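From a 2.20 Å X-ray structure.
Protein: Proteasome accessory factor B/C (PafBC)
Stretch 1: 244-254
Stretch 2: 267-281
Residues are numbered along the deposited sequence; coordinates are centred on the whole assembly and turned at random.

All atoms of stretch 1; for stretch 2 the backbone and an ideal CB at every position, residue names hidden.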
# COMPACT_ATOMS: atom_id res chain seq x y z
N VAL A 244 -9.92 -19.94 13.41
CA VAL A 244 -8.87 -19.12 14.03
C VAL A 244 -7.99 -19.95 14.96
O VAL A 244 -8.40 -20.31 16.07
CB VAL A 244 -9.48 -17.91 14.75
CG1 VAL A 244 -10.00 -16.93 13.72
CG2 VAL A 244 -10.63 -18.36 15.60
N ARG A 245 -6.79 -20.28 14.52
CA ARG A 245 -5.81 -21.08 15.25
C ARG A 245 -4.83 -20.18 16.01
O ARG A 245 -4.80 -18.97 15.81
CB ARG A 245 -5.07 -22.03 14.30
CG ARG A 245 -5.98 -23.12 13.68
CD ARG A 245 -5.67 -23.38 12.18
NE ARG A 245 -4.42 -24.11 12.02
CZ ARG A 245 -3.92 -24.52 10.86
NH1 ARG A 245 -4.57 -24.28 9.72
NH2 ARG A 245 -2.77 -25.17 10.83
N GLN A 246 -4.07 -20.78 16.94
CA GLN A 246 -3.12 -20.07 17.80
C GLN A 246 -1.68 -20.49 17.52
O GLN A 246 -1.38 -21.69 17.50
CB GLN A 246 -3.40 -20.32 19.28
CG GLN A 246 -2.43 -19.59 20.22
CD GLN A 246 -2.90 -19.60 21.69
OE1 GLN A 246 -3.85 -18.90 22.07
NE2 GLN A 246 -2.22 -20.40 22.52
N ALA A 247 -0.81 -19.51 17.31
CA ALA A 247 0.62 -19.70 17.12
C ALA A 247 1.39 -19.33 18.39
O ALA A 247 1.00 -18.41 19.11
CB ALA A 247 1.11 -18.87 15.93
N THR A 248 2.50 -20.03 18.63
CA THR A 248 3.38 -19.76 19.76
C THR A 248 4.76 -19.40 19.20
O THR A 248 5.38 -20.19 18.48
CB THR A 248 3.47 -20.95 20.71
OG1 THR A 248 2.14 -21.38 21.05
CG2 THR A 248 4.17 -20.56 22.01
N LEU A 249 5.22 -18.18 19.51
CA LEU A 249 6.40 -17.62 18.89
C LEU A 249 7.37 -17.13 19.95
O LEU A 249 6.96 -16.57 20.97
CB LEU A 249 6.02 -16.46 17.95
CG LEU A 249 4.93 -16.74 16.92
CD1 LEU A 249 4.63 -15.45 16.15
CD2 LEU A 249 5.28 -17.90 15.97
N VAL A 250 8.66 -17.35 19.71
CA VAL A 250 9.73 -16.73 20.47
C VAL A 250 10.35 -15.66 19.59
O VAL A 250 10.85 -15.98 18.50
CB VAL A 250 10.78 -17.75 20.92
CG1 VAL A 250 11.95 -17.03 21.52
CG2 VAL A 250 10.19 -18.72 21.93
N ILE A 251 10.38 -14.42 20.08
CA ILE A 251 10.83 -13.25 19.34
C ILE A 251 11.84 -12.46 20.17
O ILE A 251 11.79 -12.44 21.40
CB ILE A 251 9.66 -12.33 18.95
CG1 ILE A 251 8.96 -11.82 20.20
CG2 ILE A 251 8.65 -13.06 18.09
CD1 ILE A 251 7.87 -10.83 19.90
N ASP A 252 12.78 -11.81 19.48
CA ASP A 252 13.75 -10.93 20.13
C ASP A 252 13.04 -9.75 20.79
O ASP A 252 12.13 -9.14 20.21
CB ASP A 252 14.76 -10.41 19.12
CG ASP A 252 15.60 -11.52 18.51
OD1 ASP A 252 15.43 -12.69 18.92
OD2 ASP A 252 16.42 -11.22 17.62
N LYS A 253 13.48 -9.39 21.99
CA LYS A 253 12.92 -8.24 22.68
C LYS A 253 13.14 -6.96 21.88
O LYS A 253 14.12 -6.82 21.15
CB LYS A 253 13.55 -8.09 24.06
CG LYS A 253 13.05 -9.12 25.04
CD LYS A 253 13.55 -8.86 26.42
CE LYS A 253 12.94 -9.85 27.41
NZ LYS A 253 11.69 -9.34 28.06
N ASP A 254 12.16 -6.06 21.97
CA ASP A 254 12.20 -4.77 21.29
C ASP A 254 12.21 -4.88 19.76
O ASP A 254 12.62 -3.93 19.08
CB ASP A 254 13.38 -3.92 21.78
CG ASP A 254 13.33 -3.69 23.28
OD1 ASP A 254 12.32 -3.14 23.75
OD2 ASP A 254 14.29 -4.07 23.99
N UNK A 267 5.14 -12.98 27.56
CA UNK A 267 5.90 -13.34 28.76
C UNK A 267 7.34 -13.57 28.31
O UNK A 267 7.62 -13.68 27.11
CB UNK A 267 5.32 -14.57 29.46
N UNK A 268 8.25 -13.61 29.27
CA UNK A 268 9.64 -13.90 28.94
C UNK A 268 9.80 -15.33 28.47
O UNK A 268 9.08 -16.24 28.89
CB UNK A 268 10.54 -13.64 30.15
N UNK A 269 10.72 -15.51 27.52
CA UNK A 269 10.99 -16.82 26.94
C UNK A 269 11.73 -17.69 27.95
O UNK A 269 12.56 -17.18 28.72
CB UNK A 269 11.80 -16.69 25.65
N UNK A 270 11.43 -19.00 28.00
CA UNK A 270 11.98 -19.84 29.08
C UNK A 270 13.50 -19.80 29.24
O UNK A 270 13.96 -19.71 30.39
CB UNK A 270 11.56 -21.29 28.84
N UNK A 271 14.30 -19.84 28.17
CA UNK A 271 15.74 -19.98 28.36
C UNK A 271 16.57 -18.91 27.64
O UNK A 271 17.65 -18.53 28.10
CB UNK A 271 16.18 -21.37 27.88
N UNK A 272 16.07 -18.42 26.52
CA UNK A 272 16.83 -17.46 25.72
C UNK A 272 16.72 -16.08 26.34
O UNK A 272 15.62 -15.54 26.48
CB UNK A 272 16.34 -17.44 24.27
N UNK A 273 17.86 -15.53 26.74
CA UNK A 273 17.88 -14.17 27.25
C UNK A 273 17.48 -13.21 26.14
O UNK A 273 17.71 -13.45 24.95
CB UNK A 273 19.26 -13.81 27.81
N UNK A 274 16.85 -12.10 26.53
CA UNK A 274 16.47 -11.08 25.58
C UNK A 274 15.44 -11.48 24.55
O UNK A 274 15.36 -10.86 23.49
CB UNK A 274 17.72 -10.60 24.85
N UNK A 275 14.63 -12.51 24.84
CA UNK A 275 13.57 -12.93 23.92
C UNK A 275 12.29 -13.13 24.72
O UNK A 275 12.30 -13.55 25.87
CB UNK A 275 13.95 -14.21 23.17
N UNK A 276 11.17 -12.90 24.05
CA UNK A 276 9.82 -13.03 24.56
C UNK A 276 9.14 -14.24 23.95
O UNK A 276 9.47 -14.68 22.85
CB UNK A 276 9.01 -11.76 24.28
N UNK A 277 8.13 -14.75 24.65
CA UNK A 277 7.28 -15.79 24.10
C UNK A 277 5.88 -15.20 23.98
O UNK A 277 5.26 -14.87 24.99
CB UNK A 277 7.29 -17.05 24.97
N UNK A 278 5.37 -15.09 22.75
CA UNK A 278 4.04 -14.55 22.52
C UNK A 278 3.19 -15.59 21.81
O UNK A 278 3.69 -16.50 21.16
CB UNK A 278 4.11 -13.26 21.71
N UNK A 279 1.88 -15.38 21.90
CA UNK A 279 0.90 -16.11 21.11
C UNK A 279 0.18 -15.12 20.21
O UNK A 279 -0.02 -13.96 20.58
CB UNK A 279 -0.09 -16.86 22.00
N UNK A 280 -0.10 -15.55 18.98
CA UNK A 280 -0.82 -14.73 18.02
C UNK A 280 -1.86 -15.62 17.34
O UNK A 280 -1.68 -16.83 17.20
CB UNK A 280 0.13 -14.10 17.00
N UNK A 281 -2.97 -15.00 16.98
CA UNK A 281 -4.02 -15.70 16.25
C UNK A 281 -3.77 -15.56 14.77
O UNK A 281 -3.44 -14.47 14.29
CB UNK A 281 -5.41 -15.16 16.62

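Strand 245-252 runs antiparallel to 275-281, so the register sets what each position meets. Position 267 has nothing of stretch 1 within 5.5 Å of its ideal CB; many residues would suit, and it is Q267. At 268 the ideal CB lies 4.9 Å from K253 NZ, although CA-to-CB points away; an acid or a polar side chain would serve. It is D268, whose OD1 forms a salt bridge with K253 NZ at 2.5 Å.

Position 269 points toward stretch 1, its ideal CB 4.1 Å from V250 CG1, which favours a small apolar group: A269, with CB 4.2 Å from V250 CG1. Positions 270, 271 and 273 find no partner in stretch 1 and constrain little; they are P270, D271 and S273. Position 272 points toward V250 CG1, 5.2 Å from its ideal CB, leaving room for a longer chain with aliphatic carbons. It is E272, whose CG packs 4.0 Å from V250 CG1.

At 274, phi/psi of 65/23 favours glycine, though asparagine or aspartate can adopt it. G274 occupies a type II turn from E272 to position 275, and its O accepts a hydrogen bond from K253 N at 2.8 Å.

Position 275 points away overall, yet its ideal CB is 3.8 Å from V250 CG1, and D252 offers a carboxylate; a long basic chain would suit. R275 packs its CD 3.7 Å from V250 CG1 and forms a salt bridge from NE to D252 OD1 at 2.5 Å; V250 O lies over one face of the guanidinium.

At 276, paired with I251, the ideal CB is 4.9 Å from K253 CG. The nearby lysine favours an acid, while I251 would also accept an apolar group. D276 OD1 forms a salt bridge with K253 NZ at 3.0 Å, so this amine joins two carboxylates.

Position 277 shares its face with T248 and V250; an aliphatic or long polar chain fits. R277 is extended, bringing T248 CG2 over one face of its guanidinium, 3.5 Å from NH1.

Position 278 lies beside L249, with I251 CD1 4.8 Å from its ideal CB, calling for a branched apolar residue. I278 brings CD1 3.8 Å from I251 CD1 and CG1 4.0 Å from L249 CB.

At 279, Q246 and T248 flank a mixed surface suited to threonine or valine; T279 CG2 lies 3.7 Å from Q246 NE2. Position 280 faces A247 and L249, favouring an aliphatic: V280 CG2 reaches A247 CB at 3.8 Å. Position 281 pairs with Q246 and its ideal CB lies 3.9 Å from R245 O, so a polar residue suits; it is D281, whose CA makes a CA-H...O contact with R245 O at 3.4 Å.

Stretch 2, residues 267-281: QDAPDESGRDRITVD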
# COMPACT_ATOMS: atom_id res chain seq x y z
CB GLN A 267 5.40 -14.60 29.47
CG GLN A 267 5.76 -15.90 28.76
CD GLN A 267 5.13 -17.14 29.38
OE1 GLN A 267 4.25 -17.05 30.25
NE2 GLN A 267 5.60 -18.32 28.96
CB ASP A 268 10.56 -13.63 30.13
CG ASP A 268 10.98 -12.17 30.23
OD1 ASP A 268 10.90 -11.46 29.20
OD2 ASP A 268 11.39 -11.72 31.32
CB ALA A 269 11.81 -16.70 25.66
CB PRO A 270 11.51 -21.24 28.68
CG PRO A 270 10.26 -21.01 27.90
CD PRO A 270 10.46 -19.72 27.16
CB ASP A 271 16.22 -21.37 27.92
CG ASP A 271 17.02 -22.07 29.01
OD1 ASP A 271 17.83 -21.41 29.68
OD2 ASP A 271 16.82 -23.29 29.19
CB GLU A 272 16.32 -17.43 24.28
CG GLU A 272 14.91 -17.94 24.10
CD GLU A 272 14.85 -19.45 24.00
OE1 GLU A 272 15.47 -19.99 23.07
OE2 GLU A 272 14.22 -20.08 24.87
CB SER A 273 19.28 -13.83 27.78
OG SER A 273 19.58 -14.60 28.93
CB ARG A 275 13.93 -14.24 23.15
CG ARG A 275 15.15 -14.15 22.23
CD ARG A 275 15.26 -15.36 21.29
NE ARG A 275 14.93 -14.98 19.92
CZ ARG A 275 14.82 -15.82 18.88
NH1 ARG A 275 14.99 -17.14 19.04
NH2 ARG A 275 14.53 -15.34 17.67
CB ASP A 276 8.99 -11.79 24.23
CG ASP A 276 9.44 -10.56 24.99
OD1 ASP A 276 9.89 -10.71 26.14
OD2 ASP A 276 9.33 -9.45 24.41
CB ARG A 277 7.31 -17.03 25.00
CG ARG A 277 6.47 -18.20 24.56
CD ARG A 277 6.49 -19.27 25.64
NE ARG A 277 5.84 -20.52 25.25
CZ ARG A 277 4.60 -20.88 25.57
NH1 ARG A 277 4.13 -22.06 25.16
NH2 ARG A 277 3.83 -20.08 26.30
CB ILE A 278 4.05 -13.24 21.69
CG1 ILE A 278 4.59 -13.50 20.28
CG2 ILE A 278 4.80 -12.17 22.39
CD1 ILE A 278 4.40 -12.33 19.32
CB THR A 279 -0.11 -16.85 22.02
OG1 THR A 279 -0.58 -15.97 23.04
CG2 THR A 279 0.55 -18.03 22.71
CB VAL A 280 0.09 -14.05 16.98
CG1 VAL A 280 1.17 -13.24 17.65
CG2 VAL A 280 0.69 -15.07 16.03
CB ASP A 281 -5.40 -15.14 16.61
CG ASP A 281 -5.80 -15.44 18.05
OD1 ASP A 281 -5.57 -16.59 18.50
OD2 ASP A 281 -6.33 -14.54 18.74
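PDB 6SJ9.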